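Local structure of alcohol oxidase (Myceliophthora thermophila, 6F74) at residues Thr217-Ala221 / Asn222-Ala226; Leu472-Gly476 / Gln477-Asp481; Lys508-Ser511 / Arg512-Asp516; Pro549-Asp553 / Ala554-Lys558. The protein binds flavin-adenine dinucleotide and probably works as a VAO-type flavoprotein oxidase that passes electrons from its substrate to molecular oxygen. One frame throughout, in Å; residues are numbered along the deposited sequence.

Contact 1 of 4, residues Thr217-Ala221 / Asn222-Ala226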
loop_
_atom_site.group_PDB
_atom_site.type_symbol
_atom_site.label_atom_id
_atom_site.label_comp_id
_atom_site.label_asym_id
_atom_site.label_seq_id
_atom_site.Cartn_x
_atom_site.Cartn_y
_atom_site.Cartn_z
ATOM N N THR A 217 -10.131 -14.426 8.656
ATOM C CA THR A 217 -11.105 -15.198 9.444
ATOM C C THR A 217 -11.340 -16.607 8.863
ATOM O O THR A 217 -11.432 -17.584 9.590
ATOM C CB THR A 217 -12.429 -14.402 9.511
ATOM O OG1 THR A 217 -12.193 -13.189 10.221
ATOM C CG2 THR A 217 -13.571 -15.193 10.185
ATOM N N VAL A 218 -11.419 -16.697 7.539
ATOM C CA VAL A 218 -11.608 -17.987 6.854
ATOM C C VAL A 218 -10.337 -18.832 6.868
ATOM O O VAL A 218 -10.393 -20.058 7.062
ATOM C CB VAL A 218 -12.139 -17.775 5.421
ATOM C CG1 VAL A 218 -12.212 -19.093 4.656
ATOM C CG2 VAL A 218 -13.534 -17.147 5.486
ATOM N N ALA A 219 -9.187 -18.208 6.641
ATOM C CA ALA A 219 -7.909 -18.935 6.714
ATOM C C ALA A 219 -7.689 -19.546 8.113
ATOM O O ALA A 219 -7.292 -20.733 8.262
ATOM C CB ALA A 219 -6.763 -18.019 6.349
ATOM N N GLN A 220 -8.006 -18.752 9.130
ATOM C CA GLN A 220 -7.915 -19.204 10.517
ATOM C C GLN A 220 -8.859 -20.349 10.827
ATOM O O GLN A 220 -8.466 -21.335 11.438
ATOM C CB GLN A 220 -8.134 -18.037 11.465
ATOM C CG GLN A 220 -7.941 -18.380 12.938
ATOM C CD GLN A 220 -7.556 -17.169 13.801
ATOM O OE1 GLN A 220 -7.246 -16.073 13.300
ATOM N NE2 GLN A 220 -7.545 -17.374 15.126
ATOM N N ALA A 221 -10.094 -20.252 10.353
ATOM C CA ALA A 221 -11.069 -21.339 10.542
ATOM C C ALA A 221 -10.608 -22.635 9.892
ATOM O O ALA A 221 -10.998 -23.694 10.318
ATOM C CB ALA A 221 -12.425 -20.923 9.979
ATOM N N ASN A 222 -9.772 -22.536 8.862
ATOM C CA ASN A 222 -9.289 -23.697 8.133
ATOM C C ASN A 222 -7.835 -24.054 8.413
ATOM O O ASN A 222 -7.241 -24.849 7.668
ATOM C CB ASN A 222 -9.553 -23.451 6.645
ATOM C CG ASN A 222 -11.038 -23.464 6.330
ATOM O OD1 ASN A 222 -11.660 -24.528 6.313
ATOM N ND2 ASN A 222 -11.615 -22.290 6.123
ATOM N N ASN A 223 -7.273 -23.501 9.499
ATOM C CA ASN A 223 -5.901 -23.793 9.910
ATOM C C ASN A 223 -4.870 -23.606 8.777
ATOM O O ASN A 223 -3.988 -24.437 8.584
ATOM C CB ASN A 223 -5.836 -25.219 10.492
ATOM C CG ASN A 223 -4.579 -25.473 11.332
ATOM O OD1 ASN A 223 -4.010 -24.563 11.925
ATOM N ND2 ASN A 223 -4.152 -26.741 11.385
ATOM N N VAL A 224 -5.004 -22.538 7.996
ATOM C CA VAL A 224 -4.007 -22.244 6.965
ATOM C C VAL A 224 -3.525 -20.807 7.093
ATOM O O VAL A 224 -4.104 -19.990 7.812
ATOM C CB VAL A 224 -4.514 -22.534 5.539
ATOM C CG1 VAL A 224 -4.864 -24.019 5.383
ATOM C CG2 VAL A 224 -5.706 -21.643 5.200
ATOM N N ILE A 225 -2.458 -20.516 6.369
ATOM C CA ILE A 225 -1.831 -19.203 6.363
ATOM C C ILE A 225 -2.174 -18.496 5.066
ATOM O O ILE A 225 -1.815 -18.961 3.989
ATOM C CB ILE A 225 -0.306 -19.302 6.522
ATOM C CG1 ILE A 225 0.033 -19.962 7.868
ATOM C CG2 ILE A 225 0.342 -17.912 6.452
ATOM C CD1 ILE A 225 1.501 -20.209 8.100
ATOM N N ALA A 226 -2.883 -17.384 5.190
ATOM C CA ALA A 226 -3.148 -16.475 4.102
ATOM C C ALA A 226 -2.112 -15.370 4.240
ATOM O O ALA A 226 -1.946 -14.779 5.311
ATOM C CB ALA A 226 -4.551 -15.885 4.222
HETATM O O HOH W 1 -5.578 -21.842 12.646
#
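The amide of Asn222 is the flat group that meets the helix end, and it is held through its ND2, which donates to Val218 O at 2.7 Å, the acceptor tilted 19° out of the amide plane. Beside this bond, Val218 CG1 lies 3.6 Å from Asn222 ND2, the two side chains running alongside each other and pointing the same way. With CG anti to its own carbonyl carbon (chi1 -68°), Asn222 folds its amide back toward the preceding turn, where Val218 O also takes a weak bond from Asn222 N. Shortened to an alanine here, the residue would lose its amide, and Val218 O would probably keep from it just the weak backbone bond. On the inner side, Ala219 CB packs against Ala226 CB at 3.7 Å and against Val224 CG2; alanine suits both places because helix and returning chain come so close. This layer continues into Phe184 of strand 179-185 and Trp416 of helix 415-422. A water bridges Gln220 O and Asn223 OD1, an oxygen that also accepts from Asn307. The turn itself is fixed by Val224 N donating to Ala219 O at 2.9 Å and Asn223 N to Gln220 O at 3.1 Å. With Asn223 at positive phi, a conformation asparagine tolerates well, these two bonds make the Schellman motif that ends helix 212-221 and turns the chain into strand 224-225.

Contact 2 of 4, residues Leu472-Gly476 / Gln477-Asp481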
loop_
_atom_site.group_PDB
_atom_site.type_symbol
_atom_site.label_atom_id
_atom_site.label_comp_id
_atom_site.label_asym_id
_atom_site.label_seq_id
_atom_site.Cartn_x
_atom_site.Cartn_y
_atom_site.Cartn_z
ATOM N N LEU A 472 11.577 -5.922 6.207
ATOM C CA LEU A 472 12.359 -7.114 5.974
ATOM C C LEU A 472 11.360 -8.179 5.496
ATOM O O LEU A 472 10.938 -9.054 6.251
ATOM C CB LEU A 472 13.107 -7.514 7.232
ATOM C CG LEU A 472 14.055 -8.702 7.101
ATOM C CD1 LEU A 472 15.154 -8.455 6.053
ATOM C CD2 LEU A 472 14.653 -8.987 8.466
ATOM N N VAL A 473 10.978 -8.058 4.235
ATOM C CA VAL A 473 9.809 -8.783 3.708
ATOM C C VAL A 473 10.061 -9.574 2.462
ATOM O O VAL A 473 9.163 -10.211 1.994
ATOM C CB VAL A 473 8.609 -7.835 3.467
ATOM C CG1 VAL A 473 8.206 -7.148 4.762
ATOM C CG2 VAL A 473 8.918 -6.805 2.406
ATOM N N SER A 474 11.269 -9.554 1.924
ATOM C CA SER A 474 11.578 -10.318 0.734
ATOM C C SER A 474 12.630 -11.348 1.139
ATOM O O SER A 474 12.668 -11.730 2.304
ATOM C CB SER A 474 12.007 -9.413 -0.402
ATOM O OG SER A 474 12.359 -10.135 -1.581
ATOM N N GLY A 475 13.452 -11.813 0.205
ATOM C CA GLY A 475 14.318 -12.944 0.451
ATOM C C GLY A 475 13.515 -14.231 0.416
ATOM O O GLY A 475 12.343 -14.225 0.063
ATOM N N GLY A 476 14.147 -15.337 0.786
ATOM C CA GLY A 476 13.471 -16.647 0.890
ATOM C C GLY A 476 12.630 -17.012 -0.324
ATOM O O GLY A 476 13.151 -17.141 -1.432
ATOM N N GLN A 477 11.327 -17.186 -0.117
ATOM C CA GLN A 477 10.449 -17.670 -1.192
ATOM C C GLN A 477 10.269 -16.608 -2.279
ATOM O O GLN A 477 10.092 -16.945 -3.442
ATOM C CB GLN A 477 9.099 -18.128 -0.649
ATOM C CG GLN A 477 8.195 -18.868 -1.633
ATOM C CD GLN A 477 8.814 -20.148 -2.140
ATOM O OE1 GLN A 477 9.333 -20.953 -1.364
ATOM N NE2 GLN A 477 8.795 -20.322 -3.463
ATOM N N VAL A 478 10.389 -15.333 -1.916
ATOM C CA VAL A 478 10.298 -14.254 -2.900
ATOM C C VAL A 478 11.434 -14.357 -3.920
ATOM O O VAL A 478 11.221 -14.123 -5.122
ATOM C CB VAL A 478 10.287 -12.846 -2.261
ATOM C CG1 VAL A 478 10.065 -11.777 -3.334
ATOM C CG2 VAL A 478 9.198 -12.724 -1.201
ATOM N N PHE A 479 12.628 -14.714 -3.438
ATOM C CA PHE A 479 13.781 -14.967 -4.308
ATOM C C PHE A 479 13.518 -16.204 -5.164
ATOM O O PHE A 479 13.653 -16.180 -6.381
ATOM C CB PHE A 479 15.049 -15.161 -3.458
ATOM C CG PHE A 479 15.653 -13.875 -2.909
ATOM C CD1 PHE A 479 15.040 -12.628 -3.057
ATOM C CD2 PHE A 479 16.843 -13.936 -2.198
ATOM C CE1 PHE A 479 15.618 -11.480 -2.549
ATOM C CE2 PHE A 479 17.422 -12.777 -1.665
ATOM C CZ PHE A 479 16.818 -11.551 -1.852
ATOM N N LYS A 480 13.125 -17.282 -4.513
ATOM C CA LYS A 480 12.805 -18.506 -5.214
ATOM C C LYS A 480 11.770 -18.314 -6.325
ATOM O O LYS A 480 11.935 -18.862 -7.411
ATOM C CB LYS A 480 12.326 -19.571 -4.228
ATOM C CG LYS A 480 11.910 -20.872 -4.894
ATOM C CD LYS A 480 12.109 -22.044 -3.953
ATOM C CE LYS A 480 11.566 -23.341 -4.541
ATOM N NZ LYS A 480 12.101 -24.452 -3.717
ATOM N N ASP A 481 10.758 -17.475 -6.080
ATOM C CA ASP A 481 9.654 -17.296 -7.024
ATOM C C ASP A 481 10.073 -16.539 -8.287
ATOM O O ASP A 481 9.256 -16.246 -9.130
ATOM C CB ASP A 481 8.468 -16.582 -6.358
ATOM C CG ASP A 481 7.735 -17.439 -5.349
ATOM O OD1 ASP A 481 7.894 -18.674 -5.371
ATOM O OD2 ASP A 481 6.982 -16.872 -4.524
#
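Gly476, Gly475 and Phe479 carry this turn, in which the aromatic ring folds back over the glycine backbone. Gly475 CA sits 3.4 Å from the centroid of the Phe479 ring and only 5° off its normal, a CH-pi contact square over the face, while Gly475 N lies over the same ring 3.5 Å from Phe479 CE1. The ring reaches this place because CG is anti to the carbonyl carbon (chi1 -77°), which swings it back toward the start of the helix. A serine in place of Phe479 would probably leave the Gly475 backbone without its aromatic lid and the turn less firmly held. Both glycines have positive phi, and at Gly476 a beta carbon would clash with Gln477 N. Gly476 is the N-cap of helix 477-480: its carbonyl accepts from Lys480 N at 3.1 Å, nearly straight and in the carbonyl plane, and Gly475 O receives Val478 N at 3.0 Å. Having no side chain, this cap offers no capping hydroxyl or carboxylate. Next to the ring, Val478 CG1 touches Ser474 OG at 3.3 Å; that buried hydroxyl is satisfied by Trp493 O. Gln477 bends at chi2, and its NE2 donates to Asp481 OD1, four residues on, at 2.7 Å from above the carboxylate plane. Earlier in the segment, Val473 packs on His246, an FAD-binding residue, and its carbonyl accepts from Thr250.

Contact 3 of 4, residues Lys508-Ser511 / Arg512-Asp516. With NAG (2-acetamido-2-deoxy-beta-D-glucopyranose), chain E.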
loop_
_atom_site.group_PDB
_atom_site.type_symbol
_atom_site.label_atom_id
_atom_site.label_comp_id
_atom_site.label_asym_id
_atom_site.label_seq_id
_atom_site.Cartn_x
_atom_site.Cartn_y
_atom_site.Cartn_z
ATOM N N LYS A 508 -1.577 19.563 8.465
ATOM C CA LYS A 508 -2.907 19.153 8.004
ATOM C C LYS A 508 -3.454 20.164 6.984
ATOM O O LYS A 508 -3.985 19.779 5.942
ATOM C CB LYS A 508 -3.826 19.051 9.231
ATOM C CG LYS A 508 -5.255 18.637 8.964
ATOM C CD LYS A 508 -6.014 18.577 10.283
ATOM C CE LYS A 508 -6.383 19.962 10.810
ATOM N NZ LYS A 508 -7.106 19.827 12.099
ATOM N N VAL A 509 -3.315 21.458 7.295
ATOM C CA VAL A 509 -3.593 22.533 6.340
ATOM C C VAL A 509 -2.247 23.030 5.809
ATOM O O VAL A 509 -1.573 23.828 6.443
ATOM C CB VAL A 509 -4.417 23.690 6.942
ATOM C CG1 VAL A 509 -4.788 24.704 5.847
ATOM C CG2 VAL A 509 -5.693 23.162 7.581
ATOM N N ALA A 510 -1.897 22.562 4.619
ATOM C CA ALA A 510 -0.586 22.727 4.037
ATOM C C ALA A 510 -0.629 23.645 2.822
ATOM O O ALA A 510 -1.289 23.343 1.871
ATOM C CB ALA A 510 -0.048 21.362 3.618
ATOM N N SER A 511 0.135 24.726 2.856
ATOM C CA SER A 511 0.347 25.585 1.683
ATOM C C SER A 511 1.049 24.810 0.570
ATOM O O SER A 511 1.749 23.846 0.829
ATOM C CB SER A 511 1.197 26.799 2.064
ATOM O OG SER A 511 2.498 26.391 2.436
ATOM N N ARG A 512 0.875 25.244 -0.665
ATOM C CA ARG A 512 1.584 24.616 -1.803
ATOM C C ARG A 512 3.095 24.664 -1.646
ATOM O O ARG A 512 3.788 23.701 -1.997
ATOM C CB ARG A 512 1.157 25.196 -3.162
ATOM C CG ARG A 512 0.082 24.317 -3.815
ATOM C CD ARG A 512 -0.718 25.047 -4.898
ATOM N NE ARG A 512 -0.124 24.853 -6.228
ATOM C CZ ARG A 512 0.833 25.601 -6.776
ATOM N NH1 ARG A 512 1.369 26.658 -6.135
ATOM N NH2 ARG A 512 1.296 25.268 -8.001
ATOM N N GLU A 513 3.583 25.769 -1.090
ATOM C CA GLU A 513 5.011 25.995 -0.929
ATOM C C GLU A 513 5.613 25.019 0.050
ATOM O O GLU A 513 6.679 24.485 -0.192
ATOM C CB GLU A 513 5.286 27.444 -0.467
ATOM C CG GLU A 513 4.898 28.455 -1.504
ATOM C CD GLU A 513 3.412 28.803 -1.628
ATOM O OE1 GLU A 513 2.428 28.176 -1.067
ATOM O OE2 GLU A 513 3.261 29.799 -2.363
ATOM N N ILE A 514 4.915 24.791 1.156
ATOM C CA ILE A 514 5.384 23.880 2.195
ATOM C C ILE A 514 5.380 22.449 1.670
ATOM O O ILE A 514 6.339 21.715 1.899
ATOM C CB ILE A 514 4.590 24.041 3.520
ATOM C CG1 ILE A 514 5.439 23.652 4.738
ATOM C CG2 ILE A 514 3.268 23.286 3.512
ATOM C CD1 ILE A 514 5.401 22.212 5.164
ATOM N N ARG A 515 4.351 22.070 0.925
ATOM C CA ARG A 515 4.296 20.725 0.347
ATOM C C ARG A 515 5.411 20.506 -0.697
ATOM O O ARG A 515 6.017 19.420 -0.733
ATOM C CB ARG A 515 2.925 20.434 -0.275
ATOM C CG ARG A 515 2.907 19.098 -0.999
ATOM C CD ARG A 515 1.545 18.465 -0.993
ATOM N NE ARG A 515 1.550 17.089 -1.473
ATOM C CZ ARG A 515 0.476 16.295 -1.475
ATOM N NH1 ARG A 515 -0.698 16.755 -1.041
ATOM N NH2 ARG A 515 0.551 15.039 -1.936
ATOM N N ASP A 516 5.681 21.518 -1.527
ATOM C CA ASP A 516 6.761 21.412 -2.525
ATOM C C ASP A 516 8.134 21.282 -1.855
ATOM O O ASP A 516 8.997 20.548 -2.352
ATOM C CB ASP A 516 6.810 22.625 -3.467
ATOM C CG ASP A 516 5.568 22.792 -4.302
ATOM O OD1 ASP A 516 4.783 21.815 -4.538
ATOM O OD2 ASP A 516 5.369 23.934 -4.733
HETATM C C1 NAG E . -4.236 20.198 -3.791
HETATM C C2 NAG E . -3.313 20.169 -5.010
HETATM C C3 NAG E . -3.056 21.585 -5.508
HETATM C C4 NAG E . -4.351 22.318 -5.787
HETATM C C5 NAG E . -5.241 22.254 -4.554
HETATM C C6 NAG E . -6.634 22.790 -4.786
HETATM C C7 NAG E . -1.550 18.445 -5.334
HETATM C C8 NAG E . -0.158 18.029 -4.986
HETATM N N2 NAG E . -1.999 19.579 -4.752
HETATM O O3 NAG E . -2.293 21.541 -6.708
HETATM O O4 NAG E . -4.053 23.672 -6.150
HETATM O O5 NAG E . -5.417 20.897 -4.210
HETATM O O6 NAG E . -7.300 22.036 -5.821
HETATM O O7 NAG E . -2.207 17.758 -6.105
#
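A serine N-cap opens helix 512-533 beside an N-linked glycan. Ser511 OG accepts from Ile514 N at 3.2 Å, giving a first-turn amide a side-chain acceptor. Its chi1 of 65° sets the hydroxyl between the backbone N and the carbonyl carbon, which places it above the first turn, within reach of Ile514 N; serine suits the site because its oxygen is only one carbon from the backbone. Ser511 O takes Arg515 N at 3.2 Å, the first regular helical bond. Ala510 CB rests against Ile514 CG2 at 3.8 Å, an apolar contact beside the cap; Ile514 also touches Pro507. Glu513 brings OE1 to 3.6 Å from Ser511 CB. The two arginines face the sugar. The guanidinium of Arg515, buried and bonded through NH1 to Tyr102 O, also forms a cation-pi pair with the Tyr102 ring. Arg512 bends at chi3 and turns the edge of its guanidinium toward NAG O3, with Arg512 CD 3.8 Å from NAG O4. The acetamide methyl carbon of the sugar, NAG C8, lies over the guanidinium centre of Arg515, 4.0 Å from Arg515 CZ.

Contact 4 of 4, residues Pro549-Asp553 / Ala554-Lys558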
loop_
_atom_site.group_PDB
_atom_site.type_symbol
_atom_site.label_atom_id
_atom_site.label_comp_id
_atom_site.label_asym_id
_atom_site.label_seq_id
_atom_site.Cartn_x
_atom_site.Cartn_y
_atom_site.Cartn_z
ATOM N N PRO A 549 10.313 11.809 -10.799
ATOM C CA PRO A 549 10.413 11.838 -12.263
ATOM C C PRO A 549 10.757 10.491 -12.897
ATOM O O PRO A 549 10.428 10.253 -14.063
ATOM C CB PRO A 549 11.589 12.797 -12.525
ATOM C CG PRO A 549 11.640 13.689 -11.322
ATOM C CD PRO A 549 11.156 12.836 -10.169
ATOM N N GLU A 550 11.485 9.653 -12.167
ATOM C CA GLU A 550 11.856 8.335 -12.675
ATOM C C GLU A 550 10.991 7.220 -12.129
ATOM O O GLU A 550 11.436 6.069 -12.106
ATOM C CB GLU A 550 13.322 8.069 -12.342
ATOM C CG GLU A 550 14.302 9.110 -12.866
ATOM C CD GLU A 550 14.318 9.237 -14.367
ATOM O OE1 GLU A 550 13.959 8.247 -15.072
ATOM O OE2 GLU A 550 14.669 10.359 -14.850
ATOM N N TYR A 551 9.769 7.544 -11.695
ATOM C CA TYR A 551 8.866 6.559 -11.073
ATOM C C TYR A 551 8.608 5.341 -11.917
ATOM O O TYR A 551 8.393 4.292 -11.367
ATOM C CB TYR A 551 7.505 7.153 -10.658
ATOM C CG TYR A 551 6.511 7.314 -11.792
ATOM C CD1 TYR A 551 5.676 6.242 -12.205
ATOM C CD2 TYR A 551 6.397 8.514 -12.463
ATOM C CE1 TYR A 551 4.777 6.391 -13.270
ATOM C CE2 TYR A 551 5.486 8.679 -13.514
ATOM C CZ TYR A 551 4.699 7.622 -13.924
ATOM O OH TYR A 551 3.848 7.787 -14.983
ATOM N N ILE A 552 8.601 5.464 -13.247
ATOM C CA ILE A 552 8.304 4.307 -14.120
ATOM C C ILE A 552 9.334 3.201 -13.843
ATOM O O ILE A 552 8.998 2.016 -13.606
ATOM C CB ILE A 552 8.288 4.719 -15.628
ATOM C CG1 ILE A 552 6.990 5.449 -15.932
ATOM C CG2 ILE A 552 8.473 3.502 -16.547
ATOM C CD1 ILE A 552 6.823 6.061 -17.329
ATOM N N ASP A 553 10.583 3.614 -13.892
ATOM C CA ASP A 553 11.737 2.754 -13.585
ATOM C C ASP A 553 11.663 2.161 -12.189
ATOM O O ASP A 553 11.781 0.939 -11.991
ATOM C CB ASP A 553 13.020 3.589 -13.691
ATOM C CG ASP A 553 14.097 2.895 -14.412
ATOM O OD1 ASP A 553 14.585 1.854 -13.934
ATOM O OD2 ASP A 553 14.468 3.409 -15.478
ATOM N N ALA A 554 11.448 3.040 -11.217
ATOM C CA ALA A 554 11.350 2.660 -9.805
ATOM C C ALA A 554 10.247 1.623 -9.588
ATOM O O ALA A 554 10.488 0.574 -9.009
ATOM C CB ALA A 554 11.084 3.886 -8.961
ATOM N N PHE A 555 9.069 1.919 -10.100
ATOM C CA PHE A 555 7.876 1.155 -9.788
ATOM C C PHE A 555 7.804 -0.182 -10.532
ATOM O O PHE A 555 7.466 -1.199 -9.951
ATOM C CB PHE A 555 6.625 2.016 -10.102
ATOM C CG PHE A 555 6.307 3.082 -9.069
ATOM C CD1 PHE A 555 7.237 3.520 -8.101
ATOM C CD2 PHE A 555 5.034 3.675 -9.069
ATOM C CE1 PHE A 555 6.895 4.511 -7.185
ATOM C CE2 PHE A 555 4.696 4.650 -8.149
ATOM C CZ PHE A 555 5.637 5.078 -7.205
ATOM N N TYR A 556 8.143 -0.158 -11.817
ATOM C CA TYR A 556 7.923 -1.276 -12.745
ATOM C C TYR A 556 9.201 -1.931 -13.278
ATOM O O TYR A 556 9.201 -3.125 -13.616
ATOM C CB TYR A 556 7.045 -0.788 -13.918
ATOM C CG TYR A 556 5.802 -0.097 -13.418
ATOM C CD1 TYR A 556 4.828 -0.793 -12.724
ATOM C CD2 TYR A 556 5.617 1.271 -13.593
ATOM C CE1 TYR A 556 3.686 -0.142 -12.242
ATOM C CE2 TYR A 556 4.486 1.914 -13.113
ATOM C CZ TYR A 556 3.524 1.187 -12.434
ATOM O OH TYR A 556 2.396 1.816 -11.955
ATOM N N GLY A 557 10.285 -1.153 -13.346
ATOM C CA GLY A 557 11.538 -1.636 -13.897
ATOM C C GLY A 557 11.430 -2.094 -15.343
ATOM O O GLY A 557 10.621 -1.601 -16.131
ATOM N N LYS A 558 12.221 -3.109 -15.651
ATOM C CA LYS A 558 12.316 -3.667 -16.993
ATOM C C LYS A 558 11.062 -4.423 -17.444
ATOM O O LYS A 558 10.916 -4.688 -18.626
ATOM C CB LYS A 558 13.541 -4.589 -17.068
ATOM C CG LYS A 558 14.827 -3.869 -16.767
ATOM C CD LYS A 558 16.000 -4.751 -17.185
ATOM C CE LYS A 558 17.286 -4.267 -16.560
ATOM N NZ LYS A 558 18.444 -4.878 -17.278
#
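Tyr551 holds CG between its backbone N and carbonyl carbon (chi1 80°), whereas Phe555, one turn later, has CG anti to the carbonyl carbon (chi1 -77°); together these choices draw the two rings onto one side of helix 551-556. The pair is edge-to-face: the edge of Tyr551 is directed at the face of Phe555, with centroids 5.8 Å apart and planes at 64°. Nearer the backbone, Tyr551 CB stands over the centre of the Phe555 ring, 4.3 Å from its centroid, in a CH-pi contact. The same tyrosine meets Tyr556 edge to edge, though loosely, Tyr551 CE1 to Tyr556 CE2 at 4.5 Å. A flat ring suits Phe555, since its face can take the CB of Tyr551 while its other contacts reach Leu162 and Met541. The helix is held by Phe555 N to Tyr551 O at 2.8 Å, Tyr556 N to Ile552 O at 2.9 Å and Ala554 N to Glu550 O at 3.2 Å, with Glu550 in the N-cap position. Gly557 takes positive phi just where the helical conformation is lost, a shape glycine adopts without strain, and its N gives weak bonds to Ile552 O and Asp553 O. Small Ala554 fits a buried place. Tyr556 OH is hydrogen-bonded to Thr580 O, and the side chain of Tyr556 is about 5 Å from that of Arg164, which binds FAD. Ile552 and Tyr556 lean on Tyr560 and His563 of helix 560-570, and Pro549 and Glu550 touch helix 512-533.

In the fold
Following the chain, all four contacts are local and set in series, so none nests in or crosses another. Contact 1, in the FAD-binding domain, closes the turn from helix 212-221 into strand 224-225, which pairs with strand 296-306. Contact 2 leaves strand 467-472, in the seven-stranded antiparallel sheet, and starts a short helix; its nearest atoms are about 11 Å from contact 1. Contact 3 starts helix 512-533 at the glycosylated surface, across the chain's centre from contacts 1 and 2. Contact 4 forms the next helix, in the berberine-like region, about 11 Å from contact 3 at nearest atoms. Contacts 2 and 4 lie close to FAD-binding residues.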